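Local coordinates for Lin2722 protein (Listeria innocua, PDB 3DS8), which is of unknown function but belongs to the alpha/beta hydrolase clan and may be a serine hydrolase, at residues A[234-238]-A[239-243]. Residues are numbered along the deposited sequence; the frame is centred on the assembly and turned at random.
Sequences KTYWF and LEKFK. With SO4 (sulfate ion), chain F.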
loop_
_atom_site.group_PDB
_atom_site.type_symbol
_atom_site.label_atom_id
_atom_site.label_comp_id
_atom_site.label_asym_id
_atom_site.label_seq_id
_atom_site.Cartn_x
_atom_site.Cartn_y
_atom_site.Cartn_z
ATOM N N LYS A 234 1.612 -13.480 -0.327
ATOM C CA LYS A 234 2.733 -12.641 -0.789
ATOM C C LYS A 234 2.998 -11.490 0.200
ATOM O O LYS A 234 4.150 -11.136 0.464
ATOM C CB LYS A 234 2.476 -12.162 -2.209
ATOM C CG LYS A 234 3.723 -11.622 -2.897
ATOM C CD LYS A 234 4.674 -12.686 -3.351
ATOM C CE LYS A 234 5.945 -12.074 -3.955
ATOM N NZ LYS A 234 6.992 -13.087 -4.328
ATOM N N THR A 235 1.911 -10.925 0.736
ATOM C CA THR A 235 1.975 -9.863 1.691
ATOM C C THR A 235 2.642 -10.350 2.983
ATOM O O THR A 235 3.533 -9.698 3.526
ATOM C CB THR A 235 0.562 -9.229 1.930
ATOM O OG1 THR A 235 0.111 -8.624 0.709
ATOM C CG2 THR A 235 0.623 -8.147 2.973
ATOM N N TYR A 236 2.189 -11.490 3.509
ATOM C CA TYR A 236 2.867 -12.074 4.658
ATOM C C TYR A 236 4.346 -12.235 4.396
ATOM O O TYR A 236 5.173 -11.827 5.224
ATOM C CB TYR A 236 2.258 -13.427 5.027
ATOM C CG TYR A 236 3.091 -14.171 6.031
ATOM C CD1 TYR A 236 3.063 -13.822 7.424
ATOM C CD2 TYR A 236 3.938 -15.190 5.622
ATOM C CE1 TYR A 236 3.810 -14.479 8.317
ATOM C CE2 TYR A 236 4.733 -15.846 6.525
ATOM C CZ TYR A 236 4.668 -15.490 7.872
ATOM O OH TYR A 236 5.424 -16.189 8.774
ATOM N N TRP A 237 4.685 -12.857 3.260
ATOM C CA TRP A 237 6.088 -13.065 2.894
ATOM C C TRP A 237 6.858 -11.760 2.914
ATOM O O TRP A 237 7.942 -11.701 3.463
ATOM C CB TRP A 237 6.204 -13.719 1.512
ATOM C CG TRP A 237 7.600 -13.719 0.991
ATOM C CD1 TRP A 237 8.571 -14.572 1.314
ATOM C CD2 TRP A 237 8.148 -12.812 0.055
ATOM N NE1 TRP A 237 9.733 -14.247 0.659
ATOM C CE2 TRP A 237 9.498 -13.172 -0.128
ATOM C CE3 TRP A 237 7.640 -11.728 -0.656
ATOM C CZ2 TRP A 237 10.334 -12.484 -0.967
ATOM C CZ3 TRP A 237 8.485 -11.058 -1.493
ATOM C CH2 TRP A 237 9.810 -11.461 -1.650
ATOM N N PHE A 238 6.295 -10.710 2.294
ATOM C CA PHE A 238 7.008 -9.446 2.211
ATOM C C PHE A 238 7.176 -8.804 3.587
ATOM O O PHE A 238 8.238 -8.271 3.928
ATOM C CB PHE A 238 6.238 -8.526 1.288
ATOM C CG PHE A 238 6.993 -7.321 0.849
ATOM C CD1 PHE A 238 8.102 -7.452 0.016
ATOM C CD2 PHE A 238 6.582 -6.048 1.233
ATOM C CE1 PHE A 238 8.751 -6.304 -0.481
ATOM C CE2 PHE A 238 7.216 -4.922 0.763
ATOM C CZ PHE A 238 8.293 -5.047 -0.093
ATOM N N LEU A 239 6.143 -8.920 4.418
ATOM C CA LEU A 239 6.161 -8.299 5.745
ATOM C C LEU A 239 6.985 -9.059 6.751
ATOM O O LEU A 239 7.572 -8.443 7.631
ATOM C CB LEU A 239 4.731 -8.107 6.299
ATOM C CG LEU A 239 3.765 -7.160 5.590
ATOM C CD1 LEU A 239 2.341 -7.283 6.216
ATOM C CD2 LEU A 239 4.303 -5.710 5.619
ATOM N N GLU A 240 7.032 -10.383 6.649
ATOM C CA GLU A 240 7.600 -11.170 7.724
ATOM C C GLU A 240 8.826 -11.984 7.351
ATOM O O GLU A 240 9.528 -12.398 8.241
ATOM C CB GLU A 240 6.523 -12.079 8.322
ATOM C CG GLU A 240 5.357 -11.302 8.953
ATOM C CD GLU A 240 5.754 -10.319 10.033
ATOM O OE1 GLU A 240 6.719 -10.593 10.756
ATOM O OE2 GLU A 240 5.057 -9.274 10.140
ATOM N N LYS A 241 9.055 -12.232 6.071
ATOM C CA LYS A 241 10.140 -13.134 5.610
ATOM C C LYS A 241 11.173 -12.421 4.765
ATOM O O LYS A 241 12.384 -12.675 4.920
ATOM C CB LYS A 241 9.559 -14.317 4.837
ATOM C CG LYS A 241 8.645 -15.189 5.661
ATOM C CD LYS A 241 9.377 -15.772 6.830
ATOM C CE LYS A 241 8.605 -16.866 7.542
ATOM N NZ LYS A 241 9.486 -17.624 8.439
ATOM N N PHE A 242 10.718 -11.521 3.901
ATOM C CA PHE A 242 11.606 -10.789 3.017
ATOM C C PHE A 242 12.486 -9.822 3.809
ATOM O O PHE A 242 11.989 -8.961 4.540
ATOM C CB PHE A 242 10.821 -10.025 1.956
ATOM C CG PHE A 242 11.707 -9.179 1.059
ATOM C CD1 PHE A 242 12.563 -9.772 0.185
ATOM C CD2 PHE A 242 11.677 -7.788 1.136
ATOM C CE1 PHE A 242 13.406 -9.012 -0.642
ATOM C CE2 PHE A 242 12.523 -7.010 0.319
ATOM C CZ PHE A 242 13.368 -7.630 -0.572
ATOM N N LYS A 243 13.794 -9.943 3.613
ATOM C CA LYS A 243 14.726 -9.039 4.269
ATOM C C LYS A 243 15.862 -8.798 3.284
ATOM O O LYS A 243 16.292 -9.721 2.608
ATOM C CB LYS A 243 15.262 -9.683 5.552
ATOM C CG LYS A 243 14.234 -9.900 6.704
ATOM C CD LYS A 243 14.142 -8.667 7.677
ATOM C CE LYS A 243 12.902 -8.691 8.659
ATOM N NZ LYS A 243 12.622 -7.340 9.377
HETATM S S SO4 F . 13.961 -5.203 5.989
HETATM O O1 SO4 F . 15.004 -5.071 7.022
HETATM O O2 SO4 F . 14.682 -5.599 4.740
HETATM O O3 SO4 F . 12.938 -6.199 6.386
HETATM O O4 SO4 F . 13.179 -3.944 5.882
#
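Thr235 O and Tyr236 O accept i+4 hydrogen bonds from Leu239 N and Glu240 N in the last turn of helix 229-240, the helix between strands 209-216 and 248-250 of the alpha/beta hydrolase sheet. Trp237 O then takes two donors, Lys241 N at 2.9 Å and Phe242 N at 2.8 Å, as the chain leaves the helix. Past this double acceptor, Phe242 joins Trp237 and Phe238 in an aromatic cluster. Its CB sits over one face of the Trp237 six-membered ring, 3.9 Å from the centroid, while Lys234 NZ lies above the opposite face near the rim. With CG anti to the backbone N in both Phe238 (chi1 -166°) and Phe242 (chi1 177°), the two phenyl rings run side by side, their planes 7° apart but so offset that they hardly overlap, and reach Ile211 of strand 209-216. Thr235 CG2 meets Leu239 CD1 at 3.8 Å, both side chains against Val99 of strand 95-101. Glu240 CB packs over a face of the Tyr236 ring, and the Glu240 carboxylate pairs with Arg59 in a salt bridge. Lys243 NZ makes a weak hydrogen bond to O3 of a sulfate, likely a crystallisation additive. Lys241 CE lies 3.5 Å from Tyr236 OH.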